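Local coordinates for hemin ABC transporter, periplasmic hemin-binding protein HutB (Vibrio cholerae, PDB 5KHL) that probably captures hemin in the periplasm and delivers it to an ABC importer, at residues Ile30-Ala35 with Gln128-Asn133; Val100-Ser105 with Leu110-Asp115; Ala25-Ile30 with Ser46-Ser51; Asn139-Lys144 with Gln260-Ile265. All coordinates share one frame; numbering follows the deposited sequence.

Interaction 1. Residues Ile30-Ala35 with Gln128-Asn133; sequences ILALGA and QKLKEN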
loop_
_atom_site.group_PDB
_atom_site.type_symbol
_atom_site.label_atom_id
_atom_site.label_comp_id
_atom_site.label_asym_id
_atom_site.label_seq_id
_atom_site.Cartn_x
_atom_site.Cartn_y
_atom_site.Cartn_z
ATOM N N ILE A 30 -5.207 -8.676 -9.725
ATOM C CA ILE A 30 -6.250 -9.520 -10.326
ATOM C C ILE A 30 -7.079 -8.736 -11.357
ATOM O O ILE A 30 -7.354 -9.217 -12.461
ATOM C CB ILE A 30 -7.191 -10.135 -9.238
ATOM C CG1 ILE A 30 -6.392 -11.049 -8.306
ATOM C CG2 ILE A 30 -8.342 -10.921 -9.881
ATOM C CD1 ILE A 30 -7.226 -11.867 -7.354
ATOM N N LEU A 31 -7.445 -7.515 -10.998
ATOM C CA LEU A 31 -8.115 -6.613 -11.924
ATOM C C LEU A 31 -7.179 -6.205 -13.074
ATOM O O LEU A 31 -7.575 -6.238 -14.237
ATOM C CB LEU A 31 -8.633 -5.372 -11.177
ATOM C CG LEU A 31 -10.043 -5.360 -10.565
ATOM C CD1 LEU A 31 -10.354 -6.626 -9.793
ATOM C CD2 LEU A 31 -10.231 -4.139 -9.659
ATOM N N ALA A 32 -5.935 -5.843 -12.757
ATOM C CA ALA A 32 -5.004 -5.339 -13.781
ATOM C C ALA A 32 -4.736 -6.387 -14.831
ATOM O O ALA A 32 -4.505 -6.068 -15.987
ATOM C CB ALA A 32 -3.694 -4.884 -13.156
ATOM N N LEU A 33 -4.773 -7.648 -14.418
ATOM C CA LEU A 33 -4.495 -8.764 -15.326
ATOM C C LEU A 33 -5.773 -9.208 -16.046
ATOM O O LEU A 33 -5.794 -10.221 -16.747
ATOM C CB LEU A 33 -3.865 -9.922 -14.548
ATOM C CG LEU A 33 -2.474 -9.638 -13.967
ATOM C CD1 LEU A 33 -2.126 -10.536 -12.781
ATOM C CD2 LEU A 33 -1.428 -9.769 -15.049
ATOM N N GLY A 34 -6.840 -8.437 -15.855
ATOM C CA GLY A 34 -8.104 -8.683 -16.520
ATOM C C GLY A 34 -8.917 -9.841 -15.978
ATOM O O GLY A 34 -9.826 -10.319 -16.656
ATOM N N ALA A 35 -8.632 -10.277 -14.754
ATOM C CA ALA A 35 -9.268 -11.493 -14.242
ATOM C C ALA A 35 -10.312 -11.231 -13.165
ATOM O O ALA A 35 -10.505 -12.062 -12.283
ATOM C CB ALA A 35 -8.212 -12.463 -13.704
ATOM N N GLN A 128 4.004 -9.969 -18.510
ATOM C CA GLN A 128 5.116 -9.214 -19.062
ATOM C C GLN A 128 4.684 -7.803 -19.375
ATOM O O GLN A 128 5.318 -6.857 -18.926
ATOM C CB GLN A 128 5.691 -9.905 -20.305
ATOM C CG GLN A 128 6.939 -10.751 -20.011
ATOM C CD GLN A 128 6.789 -11.635 -18.761
ATOM O OE1 GLN A 128 7.677 -11.680 -17.901
ATOM N NE2 GLN A 128 5.668 -12.347 -18.664
ATOM N N LYS A 129 3.586 -7.648 -20.102
ATOM C CA LYS A 129 3.146 -6.306 -20.450
ATOM C C LYS A 129 2.840 -5.450 -19.220
ATOM O O LYS A 129 3.093 -4.252 -19.232
ATOM C CB LYS A 129 1.937 -6.366 -21.384
ATOM C CG LYS A 129 2.320 -6.145 -22.849
ATOM C CD LYS A 129 3.127 -4.846 -23.002
ATOM C CE LYS A 129 3.502 -4.567 -24.454
ATOM N NZ LYS A 129 3.897 -3.130 -24.616
ATOM N N LEU A 130 2.333 -6.067 -18.154
ATOM C CA LEU A 130 2.038 -5.327 -16.921
ATOM C C LEU A 130 3.310 -5.064 -16.105
ATOM O O LEU A 130 3.495 -3.981 -15.552
ATOM C CB LEU A 130 0.997 -6.070 -16.072
ATOM C CG LEU A 130 0.691 -5.388 -14.725
ATOM C CD1 LEU A 130 0.001 -4.057 -14.923
ATOM C CD2 LEU A 130 -0.131 -6.268 -13.816
ATOM N N LYS A 131 4.193 -6.051 -16.029
ATOM C CA LYS A 131 5.457 -5.836 -15.342
ATOM C C LYS A 131 6.245 -4.785 -16.100
ATOM O O LYS A 131 6.941 -3.966 -15.506
ATOM C CB LYS A 131 6.253 -7.131 -15.218
ATOM C CG LYS A 131 5.526 -8.232 -14.458
ATOM C CD LYS A 131 6.499 -9.203 -13.806
ATOM C CE LYS A 131 7.201 -10.053 -14.823
ATOM N NZ LYS A 131 8.103 -10.984 -14.133
ATOM N N GLU A 132 6.089 -4.793 -17.416
ATOM C CA GLU A 132 6.735 -3.803 -18.259
ATOM C C GLU A 132 6.228 -2.405 -17.980
ATOM O O GLU A 132 7.026 -1.480 -17.876
ATOM C CB GLU A 132 6.538 -4.125 -19.740
ATOM C CG GLU A 132 7.486 -5.174 -20.262
ATOM C CD GLU A 132 7.134 -5.589 -21.671
ATOM O OE1 GLU A 132 6.505 -4.764 -22.373
ATOM O OE2 GLU A 132 7.469 -6.732 -22.071
ATOM N N ASN A 133 4.916 -2.231 -17.876
ATOM C CA ASN A 133 4.408 -0.914 -17.539
ATOM C C ASN A 133 4.920 -0.508 -16.173
ATOM O O ASN A 133 5.328 0.641 -15.968
ATOM C CB ASN A 133 2.885 -0.856 -17.554
ATOM C CG ASN A 133 2.356 0.555 -17.280
ATOM O OD1 ASN A 133 1.434 0.749 -16.479
ATOM N ND2 ASN A 133 2.948 1.548 -17.946
#
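Ala32, Leu33 and Leu130 make a small apolar contact between the end of helix 24-32 and the first half of helix 125-143. The fold is that of a periplasmic binding protein in which one long helix runs between two lobes. Helix 125-143 is that connecting helix, and helix 24-32 belongs to the lobe with the four-stranded parallel sheet. The contact buries 111 Å² in all. Leu130 supplies one side of it. Its CG lies anti to the backbone N (chi1 177°), which carries both methyl groups toward the end of helix 24-32. CD2 does most of the touching. It lies 3.9 Å from Ala32 CB, while Leu130 CD1 is slightly farther from that same methyl, at 4.2 Å. The CB of Ala32 already points at the other helix. Leu33 differs: its CB does not point there, but its branched end swings nearer. The two leucine side chains cross at about a right angle. Around them, Leu33 also packs on Ile117 and Leu130 on Ile114, both of helix 107-120, so a third helix closes one flank. Helix 24-32 ends here in a Schellman motif. Gly34, with a positive phi of 75°, is its C-prime residue. Ala35 N bonds back to Ile30 O at 2.8 Å, and Gly34 N bonds to Leu31 O at the same length. Ala32 and Leu33 lie within this turn. The branched ends of the two leucines meet methyl to methyl, Leu33 CD2 lying 3.9 Å from Leu130 CD2.

Interaction 2. Residues Val100-Ser105 with Leu110-Asp115; sequences VINSDS and LLTRID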
loop_
_atom_site.group_PDB
_atom_site.type_symbol
_atom_site.label_atom_id
_atom_site.label_comp_id
_atom_site.label_asym_id
_atom_site.label_seq_id
_atom_site.Cartn_x
_atom_site.Cartn_y
_atom_site.Cartn_z
ATOM N N VAL A 100 -0.510 -17.915 -0.117
ATOM C CA VAL A 100 0.210 -16.819 0.489
ATOM C C VAL A 100 1.120 -16.212 -0.572
ATOM O O VAL A 100 1.790 -16.923 -1.334
ATOM C CB VAL A 100 1.009 -17.277 1.713
ATOM C CG1 VAL A 100 1.926 -16.138 2.226
ATOM C CG2 VAL A 100 0.044 -17.777 2.795
ATOM N N ILE A 101 1.136 -14.889 -0.601
ATOM C CA ILE A 101 1.609 -14.142 -1.741
ATOM C C ILE A 101 2.508 -13.023 -1.214
ATOM O O ILE A 101 2.470 -12.740 -0.021
ATOM C CB ILE A 101 0.370 -13.639 -2.546
ATOM C CG1 ILE A 101 0.485 -14.043 -4.001
ATOM C CG2 ILE A 101 0.035 -12.151 -2.304
ATOM C CD1 ILE A 101 0.332 -15.507 -4.183
ATOM N N ASN A 102 3.313 -12.388 -2.071
ATOM C CA ASN A 102 4.301 -11.397 -1.611
ATOM C C ASN A 102 3.709 -10.177 -0.898
ATOM O O ASN A 102 2.722 -9.634 -1.341
ATOM C CB ASN A 102 5.147 -10.901 -2.791
ATOM C CG ASN A 102 6.292 -9.970 -2.355
ATOM O OD1 ASN A 102 6.082 -8.772 -2.115
ATOM N ND2 ASN A 102 7.512 -10.525 -2.261
ATOM N N SER A 103 4.341 -9.718 0.178
ATOM C CA SER A 103 3.958 -8.432 0.756
ATOM C C SER A 103 5.138 -7.537 1.216
ATOM O O SER A 103 4.970 -6.788 2.184
ATOM C CB SER A 103 2.985 -8.647 1.929
ATOM O OG SER A 103 3.438 -9.623 2.844
ATOM N N ASP A 104 6.296 -7.603 0.534
ATOM C CA ASP A 104 7.398 -6.620 0.704
ATOM C C ASP A 104 6.993 -5.208 0.376
ATOM O O ASP A 104 6.064 -4.982 -0.383
ATOM C CB ASP A 104 8.606 -6.871 -0.221
ATOM C CG ASP A 104 9.049 -8.274 -0.238
ATOM O OD1 ASP A 104 8.960 -8.946 0.809
ATOM O OD2 ASP A 104 9.508 -8.702 -1.311
ATOM N N SER A 105 7.801 -4.276 0.858
ATOM C CA SER A 105 7.705 -2.892 0.455
ATOM C C SER A 105 8.598 -2.584 -0.762
ATOM O O SER A 105 8.789 -1.427 -1.118
ATOM C CB SER A 105 8.081 -2.007 1.629
ATOM O OG SER A 105 9.311 -2.424 2.166
ATOM N N LEU A 110 6.610 -6.228 -5.853
ATOM C CA LEU A 110 5.529 -6.015 -6.808
ATOM C C LEU A 110 5.661 -6.897 -8.052
ATOM O O LEU A 110 4.688 -7.506 -8.482
ATOM C CB LEU A 110 5.469 -4.535 -7.207
ATOM C CG LEU A 110 4.499 -4.137 -8.320
ATOM C CD1 LEU A 110 3.096 -4.711 -8.060
ATOM C CD2 LEU A 110 4.427 -2.615 -8.451
ATOM N N LEU A 111 6.857 -6.963 -8.622
ATOM C CA LEU A 111 7.069 -7.769 -9.816
ATOM C C LEU A 111 6.832 -9.245 -9.508
ATOM O O LEU A 111 6.254 -9.964 -10.314
ATOM C CB LEU A 111 8.484 -7.567 -10.382
ATOM C CG LEU A 111 8.895 -6.172 -10.854
ATOM C CD1 LEU A 111 10.378 -6.155 -11.174
ATOM C CD2 LEU A 111 8.099 -5.718 -12.055
ATOM N N THR A 112 7.276 -9.690 -8.338
ATOM C CA THR A 112 7.037 -11.060 -7.871
ATOM C C THR A 112 5.537 -11.340 -7.637
ATOM O O THR A 112 5.013 -12.411 -7.993
ATOM C CB THR A 112 7.823 -11.329 -6.551
ATOM O OG1 THR A 112 9.225 -11.128 -6.772
ATOM C CG2 THR A 112 7.597 -12.736 -6.046
ATOM N N ARG A 113 4.857 -10.370 -7.034
ATOM C CA ARG A 113 3.425 -10.465 -6.783
ATOM C C ARG A 113 2.653 -10.629 -8.090
ATOM O O ARG A 113 1.726 -11.438 -8.181
ATOM C CB ARG A 113 2.940 -9.228 -6.011
ATOM C CG ARG A 113 1.677 -9.456 -5.163
ATOM C CD ARG A 113 1.664 -8.568 -3.898
ATOM N NE ARG A 113 1.801 -7.172 -4.249
ATOM C CZ ARG A 113 2.830 -6.403 -3.932
ATOM N NH1 ARG A 113 3.836 -6.868 -3.204
ATOM N NH2 ARG A 113 2.834 -5.153 -4.343
ATOM N N ILE A 114 3.055 -9.876 -9.110
ATOM C CA ILE A 114 2.413 -9.961 -10.423
ATOM C C ILE A 114 2.581 -11.360 -10.986
ATOM O O ILE A 114 1.636 -11.933 -11.540
ATOM C CB ILE A 114 2.980 -8.909 -11.421
ATOM C CG1 ILE A 114 2.641 -7.490 -10.963
ATOM C CG2 ILE A 114 2.421 -9.117 -12.838
ATOM C CD1 ILE A 114 3.241 -6.413 -11.831
ATOM N N ASP A 115 3.776 -11.925 -10.821
ATOM C CA ASP A 115 4.035 -13.292 -11.285
ATOM C C ASP A 115 3.174 -14.296 -10.532
ATOM O O ASP A 115 2.596 -15.196 -11.140
ATOM C CB ASP A 115 5.515 -13.677 -11.120
ATOM C CG ASP A 115 6.398 -13.122 -12.200
ATOM O OD1 ASP A 115 7.605 -13.024 -11.928
ATOM O OD2 ASP A 115 5.909 -12.795 -13.303
HETATM O O HOH W 1 6.079 -5.020 -2.827
#
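Arg113 and Asn102 bury the most surface here, with smaller shares from Ile101 and Thr112. Arg113 does not point at the loop from its CB. Its chain bends at chi2 and again at chi3 (56°), and this bend brings the end across to Asn102. Arg113 CD lies 3.0 Å from Asn102 O, a short approach whose exact value is doubtful. Farther out, Arg113 NH1 is 3.1 Å from Asn102 OD1, which sits at the edge of the guanidinium, near its plane. The amide and guanidinium planes are 35° apart. One face of the guanidinium is covered off-centre by Leu110 CA of its own helix. A water also lies in plane at its edge. It accepts from Arg113 NH1 at 2.9 Å and reaches toward Asp104 O, though that second leg is too short to be trusted. Asn102 heads an Asx turn in the loop between strand 97-100, an edge strand of the parallel sheet, and helix 107-120. Its OD1 accepts from Asp104 N at 2.9 Å, the donor lying above the carbonyl plane. Its ND2 gives a nearly straight bond (168°) to Asp104 OD2, also 2.9 Å long, and meets that oxygen from above the carboxylate plane. The amide is thus held at both ends by one residue. Asn102 N is tied to Gln116 OE1 of helix 107-120. Ile101 packs on the arginine stem, with its CG2 4.2 Å from Arg113 CD. Asn102 ND2 also lies 4.4 Å from Thr112 CB, while the hydroxyl of Thr112 bonds back to Gln108 O.

Interaction 3. Residues Ala25-Ile30 with Ser46-Ser51; sequences AVTELI and SEVPSS
Thr27 meets Ser46 and Val48 with the two branches of its side chain, one polar and one apolar. On the polar branch, Thr27 OG1 and Ser46 OG lie 2.5 Å apart, close enough for a very short hydrogen bond, though where the threonine proton goes is not settled. Such a length at this resolution may owe something to coordinate error. Both oxygens have further partners: Thr27 OG1 bonds to Ser21 OG, and Ser46 OG bonds to Asp43 OD1. The hydroxyls therefore form part of a row of polar groups from Ser21 to Asp43.

The apolar branch does the packing. CG2 of Thr27 lies anti to the backbone N, where it faces the loop while OG1 stays with the serine. This methyl is 3.5 Å from Val48 CG1, a close approach, and the two side chains cross at about a right angle. It also rests on a backbone carbonyl, with Thr27 CG2 3.5 Å from Glu47 O.

Thr27 alone represents the helix in this contact. It ties helix 24-32 to the loop that follows strand 39-42, an edge strand of the parallel sheet. Val48 packs on Val42 of that strand and Ile30 on its Leu39, while Val26 and Ile30 both touch Ser21 of strand 19-21. Helix 107-120 packs on another side, against Ala25, Leu29 and Ile30.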
loop_
_atom_site.group_PDB
_atom_site.type_symbol
_atom_site.label_atom_id
_atom_site.label_comp_id
_atom_site.label_asym_id
_atom_site.label_seq_id
_atom_site.Cartn_x
_atom_site.Cartn_y
_atom_site.Cartn_z
ATOM N N ALA A 25 -3.801 -5.413 -2.313
ATOM C CA ALA A 25 -2.705 -5.629 -3.248
ATOM C C ALA A 25 -2.980 -6.833 -4.147
ATOM O O ALA A 25 -2.524 -6.872 -5.284
ATOM C CB ALA A 25 -1.383 -5.831 -2.493
ATOM N N VAL A 26 -3.718 -7.821 -3.638
ATOM C CA VAL A 26 -4.121 -8.938 -4.497
ATOM C C VAL A 26 -5.158 -8.481 -5.529
ATOM O O VAL A 26 -5.014 -8.724 -6.735
ATOM C CB VAL A 26 -4.698 -10.117 -3.687
ATOM C CG1 VAL A 26 -4.982 -11.287 -4.607
ATOM C CG2 VAL A 26 -3.736 -10.530 -2.584
ATOM N N THR A 27 -6.195 -7.809 -5.038
ATOM C CA THR A 27 -7.306 -7.383 -5.876
ATOM C C THR A 27 -6.879 -6.514 -7.062
ATOM O O THR A 27 -7.360 -6.720 -8.169
ATOM C CB THR A 27 -8.341 -6.611 -5.043
ATOM O OG1 THR A 27 -8.831 -7.466 -4.013
ATOM C CG2 THR A 27 -9.507 -6.139 -5.903
ATOM N N GLU A 28 -5.980 -5.555 -6.832
ATOM C CA GLU A 28 -5.598 -4.631 -7.904
ATOM C C GLU A 28 -4.923 -5.408 -9.037
ATOM O O GLU A 28 -5.237 -5.198 -10.203
ATOM C CB GLU A 28 -4.703 -3.470 -7.393
ATOM C CG GLU A 28 -3.406 -3.876 -6.713
ATOM C CD GLU A 28 -2.331 -2.774 -6.683
ATOM O OE1 GLU A 28 -2.652 -1.567 -6.599
ATOM O OE2 GLU A 28 -1.138 -3.137 -6.733
ATOM N N LEU A 29 -4.025 -6.323 -8.691
ATOM C CA LEU A 29 -3.336 -7.091 -9.706
ATOM C C LEU A 29 -4.326 -7.997 -10.460
ATOM O O LEU A 29 -4.313 -8.031 -11.696
ATOM C CB LEU A 29 -2.181 -7.892 -9.082
ATOM C CG LEU A 29 -1.074 -7.001 -8.487
ATOM C CD1 LEU A 29 0.082 -7.818 -7.947
ATOM C CD2 LEU A 29 -0.571 -5.989 -9.498
ATOM N N ILE A 30 -5.207 -8.676 -9.725
ATOM C CA ILE A 30 -6.250 -9.520 -10.326
ATOM C C ILE A 30 -7.079 -8.736 -11.357
ATOM O O ILE A 30 -7.354 -9.217 -12.461
ATOM C CB ILE A 30 -7.191 -10.135 -9.238
ATOM C CG1 ILE A 30 -6.392 -11.049 -8.306
ATOM C CG2 ILE A 30 -8.342 -10.921 -9.881
ATOM C CD1 ILE A 30 -7.226 -11.867 -7.354
ATOM N N SER A 46 -10.128 -4.064 -0.060
ATOM C CA SER A 46 -10.083 -4.174 -1.516
ATOM C C SER A 46 -11.091 -3.260 -2.162
ATOM O O SER A 46 -12.149 -3.019 -1.612
ATOM C CB SER A 46 -10.337 -5.610 -1.980
ATOM O OG SER A 46 -9.193 -6.416 -1.809
ATOM N N GLU A 47 -10.745 -2.746 -3.337
ATOM C CA GLU A 47 -11.662 -1.922 -4.110
ATOM C C GLU A 47 -11.988 -2.569 -5.442
ATOM O O GLU A 47 -11.102 -3.004 -6.186
ATOM C CB GLU A 47 -11.092 -0.530 -4.312
ATOM C CG GLU A 47 -11.336 0.334 -3.100
ATOM C CD GLU A 47 -10.195 1.281 -2.837
ATOM O OE1 GLU A 47 -10.496 2.390 -2.353
ATOM O OE2 GLU A 47 -9.015 0.927 -3.109
ATOM N N VAL A 48 -13.285 -2.649 -5.707
ATOM C CA VAL A 48 -13.817 -3.343 -6.854
ATOM C C VAL A 48 -14.994 -2.512 -7.303
ATOM O O VAL A 48 -15.530 -1.728 -6.521
ATOM C CB VAL A 48 -14.244 -4.805 -6.514
ATOM C CG1 VAL A 48 -13.015 -5.659 -6.123
ATOM C CG2 VAL A 48 -15.311 -4.823 -5.426
ATOM N N PRO A 49 -15.383 -2.637 -8.574
ATOM C CA PRO A 49 -16.513 -1.804 -9.013
ATOM C C PRO A 49 -17.830 -2.247 -8.385
ATOM O O PRO A 49 -18.087 -3.444 -8.245
ATOM C CB PRO A 49 -16.532 -1.998 -10.529
ATOM C CG PRO A 49 -15.809 -3.282 -10.769
ATOM C CD PRO A 49 -14.808 -3.442 -9.663
ATOM N N SER A 50 -18.640 -1.268 -7.997
ATOM C CA SER A 50 -19.954 -1.501 -7.398
ATOM C C SER A 50 -20.732 -2.537 -8.184
ATOM O O SER A 50 -21.375 -3.404 -7.614
ATOM C CB SER A 50 -20.748 -0.200 -7.338
ATOM O OG SER A 50 -20.015 0.816 -6.686
ATOM N N SER A 51 -20.624 -2.453 -9.502
ATOM C CA SER A 51 -21.349 -3.321 -10.424
ATOM C C SER A 51 -21.186 -4.827 -10.171
ATOM O O SER A 51 -22.072 -5.619 -10.495
ATOM C CB SER A 51 -20.918 -2.994 -11.863
ATOM O OG SER A 51 -19.750 -2.191 -11.885
#

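Interaction 4. Residues Asn139-Lys144 with Gln260-Ile265; sequences NALQAK and QEAQRI
Leu141 reaches from helix 125-143 to Ala262 and Gln263 of helix 256-269. Its CG stands anti to the carbonyl carbon (chi1 -85°), and this sends both methyls onto the facing helix. They divide the work. CD1 meets a side chain, lying 3.9 Å from Ala262 CB, which points at the helix of Leu141. CD2 presses instead on the backbone, 3.7 Å from Gln263 N and equally near Gln263 CA. Gln263 has a similar first torsion (chi1 -62°) and then runs extended, crossing Leu141 at about a right angle. The two side chains touch at their branch and stem, Leu141 CG lying 4.1 Å from Gln263 CG. Helix 125-143 is the long helix that joins the two lobes of this binding-protein fold. The contact lies at its far end, where the last helix of the chain packs on it. Leu141 is buried, and so is Ala262, whose methyl also packs on Ile175 of helix 171-178 and on Ile179 just after it. Close by, Leu141 O accepts from Gln266 NE2, a polar tie between the same two helices.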
loop_
_atom_site.group_PDB
_atom_site.type_symbol
_atom_site.label_atom_id
_atom_site.label_comp_id
_atom_site.label_asym_id
_atom_site.label_seq_id
_atom_site.Cartn_x
_atom_site.Cartn_y
_atom_site.Cartn_z
ATOM N N ASN A 139 10.892 3.759 -13.985
ATOM C CA ASN A 139 11.965 4.451 -14.702
ATOM C C ASN A 139 11.596 5.909 -14.971
ATOM O O ASN A 139 12.416 6.815 -14.767
ATOM C CB ASN A 139 12.292 3.723 -16.012
ATOM C CG ASN A 139 12.992 2.385 -15.785
ATOM O OD1 ASN A 139 13.890 2.273 -14.954
ATOM N ND2 ASN A 139 12.570 1.362 -16.524
ATOM N N ALA A 140 10.356 6.129 -15.409
ATOM C CA ALA A 140 9.820 7.488 -15.564
ATOM C C ALA A 140 9.920 8.287 -14.257
ATOM O O ALA A 140 10.352 9.441 -14.272
ATOM C CB ALA A 140 8.380 7.446 -16.052
ATOM N N LEU A 141 9.548 7.670 -13.135
ATOM C CA LEU A 141 9.709 8.312 -11.829
ATOM C C LEU A 141 11.187 8.598 -11.499
ATOM O O LEU A 141 11.549 9.709 -11.090
ATOM C CB LEU A 141 9.088 7.452 -10.725
ATOM C CG LEU A 141 7.580 7.658 -10.514
ATOM C CD1 LEU A 141 6.936 6.437 -9.874
ATOM C CD2 LEU A 141 7.282 8.902 -9.679
ATOM N N GLN A 142 12.030 7.585 -11.680
ATOM C CA GLN A 142 13.452 7.685 -11.367
ATOM C C GLN A 142 14.142 8.679 -12.307
ATOM O O GLN A 142 15.032 9.413 -11.887
ATOM C CB GLN A 142 14.104 6.287 -11.414
ATOM C CG GLN A 142 13.770 5.445 -10.165
ATOM C CD GLN A 142 14.156 3.963 -10.251
ATOM O OE1 GLN A 142 14.273 3.386 -11.334
ATOM N NE2 GLN A 142 14.344 3.345 -9.099
ATOM N N ALA A 143 13.685 8.746 -13.558
ATOM C CA ALA A 143 14.222 9.715 -14.512
ATOM C C ALA A 143 14.101 11.149 -14.017
ATOM O O ALA A 143 14.941 11.981 -14.330
ATOM C CB ALA A 143 13.535 9.580 -15.871
ATOM N N LYS A 144 13.054 11.451 -13.252
ATOM C CA LYS A 144 12.843 12.828 -12.786
ATOM C C LYS A 144 13.578 13.130 -11.476
ATOM O O LYS A 144 13.411 14.199 -10.906
ATOM C CB LYS A 144 11.348 13.119 -12.603
ATOM C CG LYS A 144 10.495 13.033 -13.861
ATOM C CD LYS A 144 9.049 13.426 -13.521
ATOM C CE LYS A 144 8.073 13.164 -14.658
ATOM N NZ LYS A 144 7.775 14.421 -15.404
ATOM N N GLN A 260 1.101 5.141 -8.918
ATOM C CA GLN A 260 0.226 6.230 -9.348
ATOM C C GLN A 260 0.227 7.421 -8.372
ATOM O O GLN A 260 0.324 8.568 -8.793
ATOM C CB GLN A 260 -1.215 5.709 -9.549
ATOM C CG GLN A 260 -1.966 6.306 -10.763
ATOM C CD GLN A 260 -1.541 5.726 -12.131
ATOM O OE1 GLN A 260 -1.245 4.533 -12.260
ATOM N NE2 GLN A 260 -1.516 6.581 -13.154
ATOM N N GLU A 261 0.119 7.147 -7.079
ATOM C CA GLU A 261 0.299 8.181 -6.055
ATOM C C GLU A 261 1.669 8.817 -6.111
ATOM O O GLU A 261 1.795 10.027 -5.984
ATOM C CB GLU A 261 0.104 7.613 -4.648
ATOM C CG GLU A 261 -1.328 7.343 -4.298
ATOM C CD GLU A 261 -2.167 8.588 -4.380
ATOM O OE1 GLU A 261 -2.400 9.203 -3.322
ATOM O OE2 GLU A 261 -2.586 8.951 -5.500
ATOM N N ALA A 262 2.694 7.983 -6.278
ATOM C CA ALA A 262 4.077 8.457 -6.327
ATOM C C ALA A 262 4.254 9.481 -7.436
ATOM O O ALA A 262 4.818 10.544 -7.195
ATOM C CB ALA A 262 5.056 7.278 -6.508
ATOM N N GLN A 263 3.766 9.160 -8.637
ATOM C CA GLN A 263 3.773 10.107 -9.761
ATOM C C GLN A 263 3.057 11.379 -9.378
ATOM O O GLN A 263 3.592 12.480 -9.540
ATOM C CB GLN A 263 3.096 9.536 -11.013
ATOM C CG GLN A 263 3.724 8.302 -11.623
ATOM C CD GLN A 263 2.919 7.783 -12.811
ATOM O OE1 GLN A 263 2.522 8.553 -13.683
ATOM N NE2 GLN A 263 2.664 6.477 -12.836
ATOM N N ARG A 264 1.838 11.211 -8.872
ATOM C CA ARG A 264 0.993 12.341 -8.524
ATOM C C ARG A 264 1.669 13.225 -7.489
ATOM O O ARG A 264 1.572 14.443 -7.563
ATOM C CB ARG A 264 -0.371 11.883 -8.004
ATOM C CG ARG A 264 -1.309 13.062 -7.730
ATOM C CD ARG A 264 -2.596 12.636 -7.050
ATOM N NE ARG A 264 -2.333 11.995 -5.766
ATOM C CZ ARG A 264 -2.186 12.645 -4.621
ATOM N NH1 ARG A 264 -2.287 13.964 -4.579
ATOM N NH2 ARG A 264 -1.939 11.972 -3.516
ATOM N N ILE A 265 2.377 12.623 -6.539
ATOM C CA ILE A 265 3.054 13.406 -5.506
ATOM C C ILE A 265 4.377 14.014 -6.008
ATOM O O ILE A 265 4.725 15.128 -5.639
ATOM C CB ILE A 265 3.308 12.566 -4.246
ATOM C CG1 ILE A 265 1.981 12.049 -3.692
ATOM C CG2 ILE A 265 3.998 13.408 -3.154
ATOM C CD1 ILE A 265 2.129 10.921 -2.732
#

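How the interactions relate
Interactions 1, 2 and 3 form one connected patch. Interactions 1 and 3 both use helix 24-32 and share Ile30. Interaction 2 touches both of them: Asp115 OD2 forms a salt bridge to Lys131 NZ of interaction 1 (3.0 Å), and Arg113 CG packs on Leu29 CD1 of interaction 3 (3.6 Å). Helix 107-120 thus packs against both helix 24-32 and the connecting helix 125-143. Interaction 4 stands apart. It uses the same connecting helix as interaction 1, but their centres are about 19 Å apart. In relatives of this family the ligand sits in the cleft between the lobes, and hemin probably does so here.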